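Local structure of FixK2 protein (Bradyrhizobium japonicum, 4I2O) at residues Lys73-Ser76 with Asp77-Gln81; Glu146-Met149 with Leu150-Gly153; Leu166-Asp169 with Arg170-Val174. The protein binds DNA as a dimeric transcription factor of the CRP/FNR superfamily and probably regulates genes linked to nitrogen fixation. The protein carries 1 engineered substitution. One frame throughout, in Å; residues are numbered along the deposited sequence.

Interaction 1: residues Lys73-Ser76 with Asp77-Gln81; sequences KLLS and DGRRQ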
loop_
_atom_site.group_PDB
_atom_site.type_symbol
_atom_site.label_atom_id
_atom_site.label_comp_id
_atom_site.label_asym_id
_atom_site.label_seq_id
_atom_site.Cartn_x
_atom_site.Cartn_y
_atom_site.Cartn_z
ATOM N N LYS A 73 7.803 7.512 4.505
ATOM C CA LYS A 73 8.883 6.654 4.952
ATOM C C LYS A 73 10.125 7.167 4.277
ATOM O O LYS A 73 10.044 7.627 3.144
ATOM C CB LYS A 73 8.647 5.197 4.481
ATOM C CG LYS A 73 7.421 4.535 5.159
ATOM C CD LYS A 73 7.224 3.069 4.756
ATOM C CE LYS A 73 8.027 2.150 5.646
ATOM N NZ LYS A 73 7.496 2.056 7.046
ATOM N N LEU A 74 11.272 7.066 4.945
ATOM C CA LEU A 74 12.547 7.498 4.312
ATOM C C LEU A 74 13.503 6.391 4.074
ATOM O O LEU A 74 13.485 5.370 4.773
ATOM C CB LEU A 74 13.257 8.500 5.268
ATOM C CG LEU A 74 12.586 9.801 5.510
ATOM C CD1 LEU A 74 13.383 10.497 6.657
ATOM C CD2 LEU A 74 12.685 10.603 4.232
ATOM N N LEU A 75 14.370 6.548 3.069
ATOM C CA LEU A 75 15.513 5.679 3.004
ATOM C C LEU A 75 16.695 6.479 3.532
ATOM O O LEU A 75 16.639 7.703 3.614
ATOM C CB LEU A 75 15.755 5.142 1.576
ATOM C CG LEU A 75 14.560 4.372 1.001
ATOM C CD1 LEU A 75 14.822 4.114 -0.460
ATOM C CD2 LEU A 75 14.398 3.021 1.740
ATOM N N SER A 76 17.768 5.797 3.889
ATOM C CA SER A 76 18.930 6.466 4.502
ATOM C C SER A 76 19.628 7.550 3.658
ATOM O O SER A 76 20.285 8.458 4.212
ATOM C CB SER A 76 19.964 5.427 4.865
ATOM O OG SER A 76 20.334 4.686 3.712
ATOM N N ASP A 77 19.527 7.463 2.333
ATOM C CA ASP A 77 20.214 8.464 1.536
ATOM C C ASP A 77 19.298 9.632 1.337
ATOM O O ASP A 77 19.628 10.542 0.578
ATOM C CB ASP A 77 20.721 7.897 0.197
ATOM C CG ASP A 77 19.585 7.405 -0.697
ATOM O OD1 ASP A 77 19.893 6.942 -1.809
ATOM O OD2 ASP A 77 18.398 7.468 -0.294
ATOM N N GLY A 78 18.120 9.612 1.970
ATOM C CA GLY A 78 17.256 10.771 1.889
ATOM C C GLY A 78 16.075 10.603 0.965
ATOM O O GLY A 78 15.176 11.447 0.935
ATOM N N ARG A 79 16.039 9.519 0.180
ATOM C CA ARG A 79 14.862 9.313 -0.650
ATOM C C ARG A 79 13.615 9.145 0.201
ATOM O O ARG A 79 13.682 8.543 1.262
ATOM C CB ARG A 79 15.077 8.025 -1.469
ATOM C CG ARG A 79 16.017 8.245 -2.711
ATOM C CD ARG A 79 16.160 6.795 -3.326
ATOM N NE ARG A 79 17.141 6.038 -2.539
ATOM C CZ ARG A 79 17.453 4.770 -2.777
ATOM N NH1 ARG A 79 16.834 4.122 -3.760
ATOM N NH2 ARG A 79 18.375 4.142 -2.039
ATOM N N ARG A 80 12.474 9.659 -0.258
ATOM C CA ARG A 80 11.289 9.725 0.602
ATOM C C ARG A 80 10.046 9.333 -0.201
ATOM O O ARG A 80 9.898 9.810 -1.324
ATOM C CB ARG A 80 11.085 11.194 1.074
ATOM C CG ARG A 80 9.800 11.300 1.876
ATOM C CD ARG A 80 9.706 12.772 2.402
ATOM N NE ARG A 80 9.391 13.642 1.282
ATOM C CZ ARG A 80 8.978 14.911 1.409
ATOM N NH1 ARG A 80 8.668 15.388 2.619
ATOM N NH2 ARG A 80 8.781 15.649 0.318
ATOM N N GLN A 81 9.221 8.415 0.315
ATOM C CA GLN A 81 7.949 8.071 -0.284
ATOM C C GLN A 81 6.909 8.629 0.668
ATOM O O GLN A 81 6.857 8.229 1.864
ATOM C CB GLN A 81 7.782 6.526 -0.438
ATOM C CG GLN A 81 6.371 6.199 -0.928
ATOM C CD GLN A 81 6.104 6.695 -2.318
ATOM O OE1 GLN A 81 6.967 6.553 -3.224
ATOM N NE2 GLN A 81 4.875 7.219 -2.543
HETATM O O HOH W 1 19.469 4.588 0.957
#
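Leu75 CD1 sits over the centre of the Arg79 guanidinium, 3.6 Å from Arg79 CZ, and so lays a methyl group on one face of a charged plane. Leu75 CG lies anti to its carbonyl carbon (chi1 -58°), and Arg79 bends at chi3 (-79°) to bring the plane across the leucine. Asp77 holds the same guanidinium by its edge. Asp77 OD2 uses its syn lone pair to accept from Arg79 NE at 2.9 Å, in a nearly straight salt bridge lying in the guanidinium plane. The backbone N of Arg79 also reaches Asp77 OD2, from above the carboxylate plane, and closes an Asx turn. Two donors thus fix the rotation of the carboxylate. Water 1 links Ser76 OG to Arg79 NH2. Arg79 NH1 forms a salt bridge with Glu159 of the second subunit. These residues form the tip of the antiparallel beta hairpin of strands 69-74 and 80-86, in the cyclic nucleotide-binding domain. A type I turn runs from Leu75 to Gly78, with Gly78 N bonded to Leu75 O at 2.9 Å. Gly78 has a positive phi of 105°, a backbone conformation that glycine adopts readily. Leu75 N then bonds to Arg79 O at 2.8 Å. Lys73 and Gln81 form a hydrogen-bonded pair, with Lys73 N 2.9 Å from Gln81 O. Leu74 and Arg80 form the next, non-hydrogen-bonded pair, and Leu74 CD2 packs on Arg80 CB at 3.6 Å. Beyond this apolar stem, the Arg80 guanidinium makes salt bridges to Asp186 and Asp189.

Interaction 2: residues Glu146-Met149 with Leu150-Gly153; sequences EDHM and LLLG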
loop_
_atom_site.group_PDB
_atom_site.type_symbol
_atom_site.label_atom_id
_atom_site.label_comp_id
_atom_site.label_asym_id
_atom_site.label_seq_id
_atom_site.Cartn_x
_atom_site.Cartn_y
_atom_site.Cartn_z
ATOM N N GLU A 146 -3.368 0.111 -1.589
ATOM C CA GLU A 146 -3.473 -0.821 -2.760
ATOM C C GLU A 146 -3.569 -0.077 -4.093
ATOM O O GLU A 146 -2.844 -0.370 -5.079
ATOM C CB GLU A 146 -4.680 -1.771 -2.596
ATOM C CG GLU A 146 -4.465 -2.796 -1.447
ATOM C CD GLU A 146 -5.722 -3.548 -1.029
ATOM O OE1 GLU A 146 -6.868 -3.094 -1.314
ATOM O OE2 GLU A 146 -5.562 -4.648 -0.439
ATOM N N ASP A 147 -4.441 0.910 -4.146
ATOM C CA ASP A 147 -4.551 1.720 -5.363
ATOM C C ASP A 147 -3.242 2.417 -5.610
ATOM O O ASP A 147 -2.808 2.556 -6.792
ATOM C CB ASP A 147 -5.660 2.802 -5.197
ATOM C CG ASP A 147 -7.068 2.229 -5.257
ATOM O OD1 ASP A 147 -7.249 1.069 -5.701
ATOM O OD2 ASP A 147 -8.019 2.968 -4.879
ATOM N N HIS A 148 -2.623 2.938 -4.528
ATOM C CA HIS A 148 -1.379 3.682 -4.697
ATOM C C HIS A 148 -0.229 2.766 -5.132
ATOM O O HIS A 148 0.645 3.202 -5.888
ATOM C CB HIS A 148 -0.990 4.438 -3.450
ATOM C CG HIS A 148 -0.385 5.745 -3.740
ATOM N ND1 HIS A 148 -0.968 6.680 -4.591
ATOM C CD2 HIS A 148 0.762 6.301 -3.294
ATOM C CE1 HIS A 148 -0.160 7.713 -4.696
ATOM N NE2 HIS A 148 0.889 7.522 -3.900
ATOM N N MET A 149 -0.208 1.500 -4.714
ATOM C CA MET A 149 0.808 0.604 -5.330
ATOM C C MET A 149 0.684 0.455 -6.809
ATOM O O MET A 149 1.701 0.390 -7.538
ATOM C CB MET A 149 0.733 -0.792 -4.667
ATOM C CG MET A 149 1.207 -0.770 -3.202
ATOM S SD MET A 149 1.226 -2.477 -2.499
ATOM C CE MET A 149 -0.462 -2.859 -2.151
ATOM N N LEU A 150 -0.556 0.330 -7.299
ATOM C CA LEU A 150 -0.777 0.242 -8.737
ATOM C C LEU A 150 -0.222 1.478 -9.409
ATOM O O LEU A 150 0.390 1.413 -10.465
ATOM C CB LEU A 150 -2.259 0.087 -9.053
ATOM C CG LEU A 150 -2.707 0.033 -10.518
ATOM C CD1 LEU A 150 -2.039 -1.127 -11.285
ATOM C CD2 LEU A 150 -4.223 -0.049 -10.654
ATOM N N LEU A 151 -0.543 2.641 -8.862
ATOM C CA LEU A 151 0.030 3.879 -9.420
ATOM C C LEU A 151 1.548 3.892 -9.445
ATOM O O LEU A 151 2.164 4.234 -10.495
ATOM C CB LEU A 151 -0.502 5.067 -8.521
ATOM C CG LEU A 151 -0.013 6.483 -8.988
ATOM C CD1 LEU A 151 -1.061 7.509 -8.637
ATOM C CD2 LEU A 151 1.358 6.947 -8.322
ATOM N N LEU A 152 2.198 3.554 -8.333
ATOM C CA LEU A 152 3.660 3.614 -8.220
ATOM C C LEU A 152 4.347 2.509 -9.029
ATOM O O LEU A 152 5.447 2.743 -9.573
ATOM C CB LEU A 152 4.149 3.516 -6.775
ATOM C CG LEU A 152 3.610 4.645 -5.845
ATOM C CD1 LEU A 152 3.876 4.243 -4.391
ATOM C CD2 LEU A 152 4.395 5.967 -6.164
ATOM N N GLY A 153 3.703 1.371 -9.147
ATOM C CA GLY A 153 4.307 0.279 -9.939
ATOM C C GLY A 153 4.071 0.402 -11.433
ATOM O O GLY A 153 4.913 -0.043 -12.252
#
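Met149 O accepts from Gly153 N at 2.7 Å, the shortest of the four backbone hydrogen bonds in this part of the alpha helix. Helix 128-154 is the long helix that faces its counterpart in the dimer, as in other CRP/FNR proteins. The other i to i+4 bonds run from Leu150 N to Glu146 O, from Leu151 N to Asp147 O and from Leu152 N to His148 O, the last at 2.9 Å. His148 is the centre of the side-chain packing. Its imidazole runs beside Leu151, pointing the same way, and CE1 lies 4.0 Å from Leu151 CD2. Leu152 passes the ring at a slant, bringing CD1 to 3.9 Å from His148 CD2. Outside the helix, His148 NE2 is hydrogen-bonded to Tyr190 O and the ring stacks with Tyr190. Leu151 packs against Arg160 and Thr163 of helix 157-172. Met149 packs on Ala145 and Leu150 on Gln81, both of the second subunit, and Leu152 meets its own counterpart there. In Leu152, CG lies anti to the carbonyl carbon (chi1 -59°). This torsion turns the branch back along the helix and leaves Leu152 CG 3.3 Å from His148 O.

Interaction 3: residues Leu166-Asp169 with Arg170-Val174; sequences LEMD and RRLAV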
loop_
_atom_site.group_PDB
_atom_site.type_symbol
_atom_site.label_atom_id
_atom_site.label_comp_id
_atom_site.label_asym_id
_atom_site.label_seq_id
_atom_site.Cartn_x
_atom_site.Cartn_y
_atom_site.Cartn_z
ATOM N N LEU A 166 -7.134 14.661 -9.730
ATOM C CA LEU A 166 -8.491 14.207 -9.453
ATOM C C LEU A 166 -8.773 13.842 -7.994
ATOM O O LEU A 166 -9.859 14.141 -7.483
ATOM C CB LEU A 166 -8.861 13.053 -10.391
ATOM C CG LEU A 166 -8.979 13.404 -11.901
ATOM C CD1 LEU A 166 -8.953 12.074 -12.675
ATOM C CD2 LEU A 166 -10.249 14.175 -12.203
ATOM N N GLU A 167 -7.816 13.175 -7.339
ATOM C CA GLU A 167 -7.944 12.876 -5.912
ATOM C C GLU A 167 -8.031 14.187 -5.112
ATOM O O GLU A 167 -8.888 14.355 -4.196
ATOM C CB GLU A 167 -6.740 12.057 -5.430
ATOM C CG GLU A 167 -6.883 11.727 -3.950
ATOM C CD GLU A 167 -5.706 11.005 -3.352
ATOM O OE1 GLU A 167 -4.586 10.971 -3.923
ATOM O OE2 GLU A 167 -5.897 10.447 -2.270
ATOM N N MET A 168 -7.113 15.100 -5.382
ATOM C CA MET A 168 -7.178 16.389 -4.639
ATOM C C MET A 168 -8.429 17.206 -4.927
ATOM O O MET A 168 -8.958 17.872 -4.028
ATOM C CB MET A 168 -5.976 17.221 -5.023
ATOM C CG MET A 168 -4.614 16.696 -4.529
ATOM S SD MET A 168 -4.507 16.496 -2.719
ATOM C CE MET A 168 -4.742 14.735 -2.507
ATOM N N ASP A 169 -8.907 17.216 -6.173
ATOM C CA ASP A 169 -10.151 17.890 -6.485
ATOM C C ASP A 169 -11.322 17.308 -5.653
ATOM O O ASP A 169 -12.141 18.014 -5.098
ATOM C CB ASP A 169 -10.436 17.763 -7.979
ATOM C CG ASP A 169 -11.736 18.460 -8.391
ATOM O OD1 ASP A 169 -12.722 17.761 -8.669
ATOM O OD2 ASP A 169 -11.752 19.708 -8.488
ATOM N N ARG A 170 -11.407 15.989 -5.576
ATOM C CA ARG A 170 -12.480 15.380 -4.796
ATOM C C ARG A 170 -12.369 15.739 -3.320
ATOM O O ARG A 170 -13.392 16.002 -2.636
ATOM C CB ARG A 170 -12.394 13.846 -4.996
ATOM C CG ARG A 170 -13.437 13.080 -4.211
ATOM C CD ARG A 170 -13.392 11.589 -4.593
ATOM N NE ARG A 170 -12.037 11.025 -4.617
ATOM C CZ ARG A 170 -11.366 10.646 -3.522
ATOM N NH1 ARG A 170 -11.902 10.829 -2.307
ATOM N NH2 ARG A 170 -10.157 10.092 -3.645
ATOM N N ARG A 171 -11.146 15.782 -2.785
ATOM C CA ARG A 171 -10.958 15.929 -1.327
ATOM C C ARG A 171 -10.886 17.367 -0.856
ATOM O O ARG A 171 -11.196 17.669 0.299
ATOM C CB ARG A 171 -9.664 15.229 -0.906
ATOM C CG ARG A 171 -9.845 13.668 -1.053
ATOM C CD ARG A 171 -8.559 12.933 -0.805
ATOM N NE ARG A 171 -8.141 13.058 0.594
ATOM C CZ ARG A 171 -6.896 12.792 0.992
ATOM N NH1 ARG A 171 -5.973 12.390 0.110
ATOM N NH2 ARG A 171 -6.572 12.922 2.272
ATOM N N LEU A 172 -10.436 18.255 -1.733
ATOM C CA LEU A 172 -10.241 19.633 -1.237
ATOM C C LEU A 172 -10.779 20.756 -2.091
ATOM O O LEU A 172 -10.728 21.925 -1.649
ATOM C CB LEU A 172 -8.820 19.898 -0.715
ATOM C CG LEU A 172 -7.680 19.749 -1.688
ATOM C CD1 LEU A 172 -7.750 20.761 -2.841
ATOM C CD2 LEU A 172 -6.311 19.855 -0.988
ATOM N N ALA A 173 -11.371 20.482 -3.253
ATOM C CA ALA A 173 -11.841 21.657 -4.042
ATOM C C ALA A 173 -12.953 22.404 -3.304
ATOM O O ALA A 173 -13.839 21.800 -2.673
ATOM C CB ALA A 173 -12.339 21.272 -5.424
ATOM N N VAL A 174 -12.926 23.719 -3.452
ATOM C CA VAL A 174 -13.955 24.608 -2.907
ATOM C C VAL A 174 -14.476 25.449 -4.066
ATOM O O VAL A 174 -13.691 26.178 -4.716
ATOM C CB VAL A 174 -13.355 25.571 -1.888
ATOM C CG1 VAL A 174 -14.485 26.555 -1.377
ATOM C CG2 VAL A 174 -12.792 24.791 -0.715
HETATM O O HOH W 2 -8.487 9.215 -1.667
#
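Arg170 folds back over the preceding turn of helix, and the carbonyl oxygen of Glu167 lies over one face of its guanidinium. The chain leaves with CG anti to the backbone N (chi1 179°) and bends at chi3 (47°), which brings NH2 to 3.7 Å from Glu167 CG. Arg170 NH2 donates to water 2 at 2.7 Å, with the water at the edge of the guanidinium plane. The water donates in turn to Glu167 OE2 and joins the two charged groups. Arg171 runs alongside Glu167, pointing the same way. Arg171 NH1 makes a salt bridge to Glu167 OE2 at 3.1 Å, but the hydrogen bond within it is weak and the two planes are turned 38° apart. Glu167 OE2 also bonds to His144 of helix 128-154 and Glu167 OE1 to Tyr190 of helix 184-191, while Arg171 NH2 forms a salt bridge with Asp90 in the loop between strands 80-86 and 91-92. All this belongs to the C-terminal end of helix 157-172, in the Crp-like helix-turn-helix domain. The methyl CE of Met168 lies 3.7 Å from Arg171 NH1. Leu172 N bonds to Met168 O at 2.8 Å. Leu172 CD2 comes within 4.2 Å of Met168 SD, and both side chains pack on Met178 of strand 177-179. Ala173 N donates to Asp169 O at 3.2 Å. Ala173 CB lies 3.5 Å from Asp169 OD2, while Asp169 OD1 forms a salt bridge with Arg224.

Overall arrangement
From the N terminus, interaction 1 comes first and closes the hairpin between strands 69-74 and 80-86. Interaction 2 follows within helix 128-154, and interaction 3 at the end of helix 157-172, the next helix in the chain. The three lie in series; none nests in or crosses another. Interactions 1 and 2 touch, where Gln81 NE2 lies 3.6 Å from Leu152 CD1, and both also meet the second subunit. Interaction 3 touches neither: its nearest atoms are about 6 Å from interaction 2 and about 10 Å from interaction 1. Tyr190 of helix 184-191, in the helix-turn-helix domain, links the hairpin of the cyclic nucleotide-binding domain with helices 128-154 and 157-172.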